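Local coordinates for protein TqaA (Penicillium aethiopicum, PDB 5DLK) that belongs to a fungal nonribosomal peptide synthetase, whose terminal condensation-like domain, the part described here, probably closes the phosphopantetheine-carried peptide into a macrocycle, at residues S279-T282 / M283-V287; P467-L471 / L472-F476. One frame throughout, in Å; residues are numbered along the deposited sequence.

How the contacts relate
Contact 1 and contact 2 illustrate how local chain geometry changes with its place in a fold. Their centres lie about 17 Å apart, on the same side of the chain's centre, and their nearest atoms about 8 Å apart. Contact 1 is partly buried and starts helix 283-299, while contact 2 is a surface turn following helix 446-465. Both send side chains onto helices 346-358 and 446-465, and contact 2 also reaches helix 283-299 farther along. Threonine hydroxyls and an i to i+4 helical bond mark contact 1, which includes a phosphopantetheine-binding residue. Contact 2, away from the annotated sites, combines i to i+3 bonds with a salt bridge and bridging waters.

Contact 1: residues S279-T282 / M283-V287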
ATOM      1  N   SER A 279     -14.269 -24.075   6.546  1.00 30.93           N
ATOM      2  CA  SER A 279     -13.458 -24.622   5.463  1.00 32.20           C
ATOM      3  C   SER A 279     -13.697 -23.858   4.153  1.00 27.94           C
ATOM      4  O   SER A 279     -14.834 -23.577   3.782  1.00 30.31           O
ATOM      5  CB  SER A 279     -13.743 -26.119   5.268  1.00 36.86           C
ATOM      6  OG  SER A 279     -15.127 -26.363   5.139  1.00 49.75           O
ATOM      7  N   GLY A 280     -12.613 -23.492   3.488  1.00 28.15           N
ATOM      8  CA  GLY A 280     -12.697 -22.828   2.204  1.00 29.18           C
ATOM      9  C   GLY A 280     -12.864 -21.318   2.269  1.00 28.19           C
ATOM     10  O   GLY A 280     -12.809 -20.647   1.243  1.00 31.38           O
ATOM     11  N   ILE A 281     -13.071 -20.784   3.468  1.00 22.30           N
ATOM     12  CA  ILE A 281     -13.299 -19.346   3.659  1.00 20.77           C
ATOM     13  C   ILE A 281     -12.070 -18.644   4.234  1.00 24.26           C
ATOM     14  O   ILE A 281     -11.530 -19.078   5.249  1.00 21.64           O
ATOM     15  CB  ILE A 281     -14.488 -19.095   4.602  1.00 20.65           C
ATOM     16  CG1 ILE A 281     -15.787 -19.668   4.005  1.00 23.40           C
ATOM     17  CG2 ILE A 281     -14.640 -17.596   4.915  1.00 17.51           C
ATOM     18  CD1 ILE A 281     -16.123 -19.121   2.630  1.00 20.51           C
ATOM     19  N   THR A 282     -11.634 -17.560   3.592  1.00 18.73           N
ATOM     20  CA  THR A 282     -10.469 -16.824   4.059  1.00 19.93           C
ATOM     21  C   THR A 282     -10.808 -15.778   5.110  1.00 16.50           C
ATOM     22  O   THR A 282     -11.968 -15.398   5.294  1.00 17.83           O
ATOM     23  CB  THR A 282      -9.752 -16.099   2.907  1.00 24.44           C
ATOM     24  OG1 THR A 282     -10.590 -15.041   2.410  1.00 20.89           O
ATOM     25  CG2 THR A 282      -9.414 -17.075   1.791  1.00 23.56           C
ATOM     26  N   MET A 283      -9.772 -15.320   5.804  1.00 19.13           N
ATOM     27  CA  MET A 283      -9.936 -14.291   6.812  1.00 19.89           C
ATOM     28  C   MET A 283     -10.418 -12.991   6.162  1.00 16.69           C
ATOM     29  O   MET A 283     -11.254 -12.296   6.722  1.00 17.67           O
ATOM     30  CB  MET A 283      -8.615 -14.050   7.571  1.00 19.70           C
ATOM     31  CG  MET A 283      -8.784 -13.175   8.825  1.00 19.67           C
ATOM     32  SD  MET A 283      -9.828 -13.927  10.086  1.00 25.07           S
ATOM     33  CE  MET A 283      -8.746 -15.269  10.614  1.00 29.13           C
ATOM     34  N   ALA A 284      -9.896 -12.664   4.985  1.00 15.87           N
ATOM     35  CA  ALA A 284     -10.337 -11.444   4.300  1.00 16.95           C
ATOM     36  C   ALA A 284     -11.846 -11.482   4.030  1.00 16.51           C
ATOM     37  O   ALA A 284     -12.540 -10.481   4.203  1.00 16.90           O
ATOM     38  CB  ALA A 284      -9.574 -11.249   2.994  1.00 18.81           C
ATOM     39  N   THR A 285     -12.339 -12.640   3.608  1.00 16.02           N
ATOM     40  CA  THR A 285     -13.772 -12.830   3.374  1.00 15.86           C
ATOM     41  C   THR A 285     -14.587 -12.590   4.630  1.00 15.40           C
ATOM     42  O   THR A 285     -15.626 -11.925   4.610  1.00 14.67           O
ATOM     43  CB  THR A 285     -14.044 -14.249   2.829  1.00 15.85           C
ATOM     44  OG1 THR A 285     -13.482 -14.327   1.520  1.00 16.87           O
ATOM     45  CG2 THR A 285     -15.554 -14.544   2.727  1.00 16.20           C
ATOM     46  N   LEU A 286     -14.115 -13.149   5.735  1.00 15.72           N
ATOM     47  CA  LEU A 286     -14.805 -12.995   7.006  1.00 16.72           C
ATOM     48  C   LEU A 286     -14.915 -11.512   7.388  1.00 14.43           C
ATOM     49  O   LEU A 286     -15.978 -11.032   7.770  1.00 15.99           O
ATOM     50  CB  LEU A 286     -14.069 -13.795   8.092  1.00 20.18           C
ATOM     51  CG  LEU A 286     -14.711 -13.809   9.475  1.00 23.61           C
ATOM     52  CD1 LEU A 286     -16.135 -14.346   9.394  1.00 24.85           C
ATOM     53  CD2 LEU A 286     -13.886 -14.701  10.385  1.00 23.60           C
ATOM     54  N   VAL A 287     -13.822 -10.766   7.232  1.00 13.25           N
ATOM     55  CA  VAL A 287     -13.850  -9.355   7.556  1.00 13.95           C
ATOM     56  C   VAL A 287     -14.777  -8.566   6.618  1.00 14.83           C
ATOM     57  O   VAL A 287     -15.544  -7.696   7.049  1.00 14.74           O
ATOM     58  CB  VAL A 287     -12.437  -8.750   7.477  1.00 18.99           C
ATOM     59  CG1 VAL A 287     -12.514  -7.244   7.645  1.00 19.51           C
ATOM     60  CG2 VAL A 287     -11.528  -9.406   8.531  1.00 19.12           C
TER
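Thr-282 is the N-cap residue just before helix 283-299 and also belongs to the phosphopantetheine-binding site, whose ligand is absent from this model. Its carbonyl O accepts the first full helical bond, from Leu-286 N at 3.1 Å, with an N-H...O angle of 158° and the donor tilted modestly from the carbonyl plane. The threonine side chain turns back over the first turn: with OG1 held between the backbone N and the carbonyl carbon (chi1 68°), this oxygen comes within 3.1 Å of Thr-285 OG1, the two side chains meeting at about a right angle. An apolar contact accompanies it: the methyl Ile-281 CG2 lies 3.9 Å from Thr-285 CG2. Gln-354 of helix 346-358 ties the loop entering the helix to its first turn, its OE1 hydrogen-bonded both to the hydroxyl of Thr-285 and to the backbone N of Thr-282 and its NE2 to Gly-280 O, so three bonds fix the amide's rotation. Deeper in, Leu-286 packs on Leu-350, Ile-460 and Phe-463. Tyr-357 and Asn-392, two further phosphopantetheine-binding residues, each have a side chain about 6 Å from one in this first turn. Together these features describe a threonine N-cap that forms part of the phosphopantetheine-binding site.

Contact 2: residues P467-L471 / L472-F476; sequences PTARL and LDITF. With EDO (1,2-ethanediol), chain J.
Arg-470 and Asp-473 pair across a short 3-10 turn in the C-terminal tail that follows helix 446-465. Two i to i+3 backbone bonds define the turn: Asp-473 N to Arg-470 O at 2.9 Å, and Ile-474 N to Leu-471 O at 3.0 Å. Outside the backbone, Arg-470 NE lies 3.5 Å from Asp-473 OD2 in a salt bridge. The guanidinium and carboxylate planes are almost parallel, only 3° apart, but OD2 sits well out of the guanidinium plane, so the attraction is one of charges without a directed N-H. A bend at chi3 (22°), near eclipsed, swings the guanidinium end toward Leu-472, where NH2 comes 3.6 Å from Leu-472 CB. One water accepts from Arg-470 N and donates to the same OD2, tying the carboxylate to the backbone; a second donates to both Leu-471 O and Ile-474 O. On the apolar side, Ala-469 CB meets Ile-474 CD1 at 4.1 Å. Farther out, Asp-343 pairs with Arg-470 NH1, Leu-471 and Ile-474 pack on Val-346 of helix 346-358, and Phe-476 meets Tyr-297 edge-to-face. Phe-476 N donates to O1 of a 1,2-ethanediol, probably from the crystallisation liquor, whose C2 lies 3.4 Å above the phenyl plane, offset toward its rim.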
ATOM      1  N   PRO A 467     -21.280 -20.302  12.205  1.00 23.29           N
ATOM      2  CA  PRO A 467     -21.388 -20.053  10.767  1.00 23.74           C
ATOM      3  C   PRO A 467     -22.698 -20.583  10.163  1.00 24.30           C
ATOM      4  O   PRO A 467     -22.982 -20.273   9.006  1.00 24.52           O
ATOM      5  CB  PRO A 467     -20.196 -20.815  10.181  1.00 27.13           C
ATOM      6  CG  PRO A 467     -19.351 -21.210  11.313  1.00 27.71           C
ATOM      7  CD  PRO A 467     -20.191 -21.229  12.535  1.00 26.84           C
ATOM      8  N   THR A 468     -23.485 -21.364  10.901  1.00 21.50           N
ATOM      9  CA  THR A 468     -24.731 -21.863  10.322  1.00 21.03           C
ATOM     10  C   THR A 468     -25.926 -21.017  10.748  1.00 22.14           C
ATOM     11  O   THR A 468     -27.073 -21.325  10.396  1.00 23.87           O
ATOM     12  CB  THR A 468     -25.000 -23.356  10.689  1.00 26.97           C
ATOM     13  OG1 THR A 468     -25.303 -23.470  12.078  1.00 26.15           O
ATOM     14  CG2 THR A 468     -23.804 -24.228  10.364  1.00 33.02           C
ATOM     15  N   ALA A 469     -25.670 -19.953  11.507  1.00 22.06           N
ATOM     16  CA  ALA A 469     -26.738 -19.067  11.958  1.00 21.45           C
ATOM     17  C   ALA A 469     -27.456 -18.395  10.799  1.00 21.68           C
ATOM     18  O   ALA A 469     -26.827 -18.030   9.806  1.00 18.41           O
ATOM     19  CB  ALA A 469     -26.184 -17.988  12.903  1.00 19.18           C
ATOM     20  N   ARG A 470     -28.759 -18.180  10.952  1.00 20.57           N
ATOM     21  CA  ARG A 470     -29.524 -17.429   9.955  1.00 21.23           C
ATOM     22  C   ARG A 470     -29.150 -15.961  10.034  1.00 22.73           C
ATOM     23  O   ARG A 470     -29.068 -15.403  11.129  1.00 20.76           O
ATOM     24  CB  ARG A 470     -31.035 -17.598  10.161  1.00 24.10           C
ATOM     25  CG  ARG A 470     -31.595 -18.938   9.724  1.00 32.29           C
ATOM     26  CD  ARG A 470     -33.085 -19.060  10.113  1.00 40.59           C
ATOM     27  NE  ARG A 470     -33.700 -17.745  10.317  1.00 42.81           N
ATOM     28  CZ  ARG A 470     -35.004 -17.489  10.216  1.00 44.66           C
ATOM     29  NH1 ARG A 470     -35.857 -18.458   9.915  1.00 51.20           N
ATOM     30  NH2 ARG A 470     -35.458 -16.258  10.415  1.00 51.65           N
ATOM     31  N   LEU A 471     -28.908 -15.324   8.887  1.00 20.18           N
ATOM     32  CA  LEU A 471     -28.612 -13.887   8.908  1.00 19.95           C
ATOM     33  C   LEU A 471     -29.702 -13.092   9.608  1.00 25.51           C
ATOM     34  O   LEU A 471     -29.417 -12.123  10.326  1.00 24.78           O
ATOM     35  CB  LEU A 471     -28.439 -13.344   7.487  1.00 20.45           C
ATOM     36  CG  LEU A 471     -27.153 -13.657   6.741  1.00 21.80           C
ATOM     37  CD1 LEU A 471     -27.114 -12.873   5.399  1.00 17.04           C
ATOM     38  CD2 LEU A 471     -25.929 -13.343   7.602  1.00 20.30           C
ATOM     39  N   LEU A 472     -30.956 -13.494   9.406  1.00 23.55           N
ATOM     40  CA  LEU A 472     -32.074 -12.805  10.057  1.00 31.62           C
ATOM     41  C   LEU A 472     -31.969 -12.811  11.588  1.00 33.06           C
ATOM     42  O   LEU A 472     -32.572 -11.976  12.258  1.00 39.59           O
ATOM     43  CB  LEU A 472     -33.412 -13.429   9.636  1.00 31.14           C
ATOM     44  CG  LEU A 472     -33.875 -12.997   8.245  1.00 36.26           C
ATOM     45  CD1 LEU A 472     -35.097 -13.794   7.771  1.00 37.73           C
ATOM     46  CD2 LEU A 472     -34.173 -11.505   8.260  1.00 38.13           C
ATOM     47  N   ASP A 473     -31.203 -13.749  12.134  1.00 29.93           N
ATOM     48  CA  ASP A 473     -31.092 -13.898  13.582  1.00 33.13           C
ATOM     49  C   ASP A 473     -29.875 -13.186  14.174  1.00 33.30           C
ATOM     50  O   ASP A 473     -29.657 -13.222  15.391  1.00 35.65           O
ATOM     51  CB  ASP A 473     -31.029 -15.380  13.952  1.00 31.42           C
ATOM     52  CG  ASP A 473     -32.349 -16.106  13.700  1.00 37.93           C
ATOM     53  OD1 ASP A 473     -33.404 -15.435  13.684  1.00 38.45           O
ATOM     54  OD2 ASP A 473     -32.323 -17.343  13.506  1.00 35.66           O
ATOM     55  N   ILE A 474     -29.066 -12.568  13.320  1.00 24.20           N
ATOM     56  CA  ILE A 474     -27.846 -11.914  13.782  1.00 25.88           C
ATOM     57  C   ILE A 474     -28.162 -10.534  14.346  1.00 29.20           C
ATOM     58  O   ILE A 474     -28.837  -9.732  13.694  1.00 26.08           O
ATOM     59  CB  ILE A 474     -26.813 -11.750  12.647  1.00 21.41           C
ATOM     60  CG1 ILE A 474     -26.458 -13.101  12.020  1.00 26.47           C
ATOM     61  CG2 ILE A 474     -25.556 -11.025  13.155  1.00 23.29           C
ATOM     62  CD1 ILE A 474     -25.468 -13.926  12.788  1.00 27.06           C
ATOM     63  N   THR A 475     -27.670 -10.259  15.552  1.00 27.50           N
ATOM     64  CA  THR A 475     -27.747  -8.913  16.118  1.00 29.22           C
ATOM     65  C   THR A 475     -26.348  -8.429  16.465  1.00 26.95           C
ATOM     66  O   THR A 475     -25.433  -9.230  16.644  1.00 30.18           O
ATOM     67  CB  THR A 475     -28.632  -8.869  17.385  1.00 29.53           C
ATOM     68  OG1 THR A 475     -28.035  -9.688  18.396  1.00 33.92           O
ATOM     69  CG2 THR A 475     -30.029  -9.385  17.074  1.00 35.24           C
ATOM     70  N   PHE A 476     -26.163  -7.117  16.545  1.00 27.78           N
ATOM     71  CA  PHE A 476     -24.877  -6.583  16.985  1.00 31.88           C
ATOM     72  C   PHE A 476     -25.033  -5.170  17.546  1.00 36.74           C
ATOM     73  O   PHE A 476     -26.123  -4.600  17.489  1.00 37.40           O
ATOM     74  CB  PHE A 476     -23.858  -6.589  15.837  1.00 31.38           C
ATOM     75  CG  PHE A 476     -24.283  -5.782  14.643  1.00 28.58           C
ATOM     76  CD1 PHE A 476     -24.923  -6.381  13.579  1.00 33.02           C
ATOM     77  CD2 PHE A 476     -24.043  -4.413  14.599  1.00 34.29           C
ATOM     78  CE1 PHE A 476     -25.308  -5.628  12.471  1.00 31.55           C
ATOM     79  CE2 PHE A 476     -24.441  -3.663  13.511  1.00 31.21           C
ATOM     80  CZ  PHE A 476     -25.069  -4.270  12.453  1.00 27.21           C
TER
HETATM   81  C1  EDO J 506     -29.345  -5.007  15.159  1.00 26.69           C
HETATM   82  O1  EDO J 506     -29.042  -5.971  16.164  1.00 37.64           O
HETATM   83  C2  EDO J 506     -28.149  -4.911  14.240  1.00 38.40           C
HETATM   84  O2  EDO J 506     -28.215  -6.013  13.327  1.00 43.66           O
HETATM   85  O   HOH W   1     -30.019 -18.828  13.472  1.00 29.69           O
HETATM   86  O   HOH W   2     -28.535  -9.388  10.878  1.00 33.06           O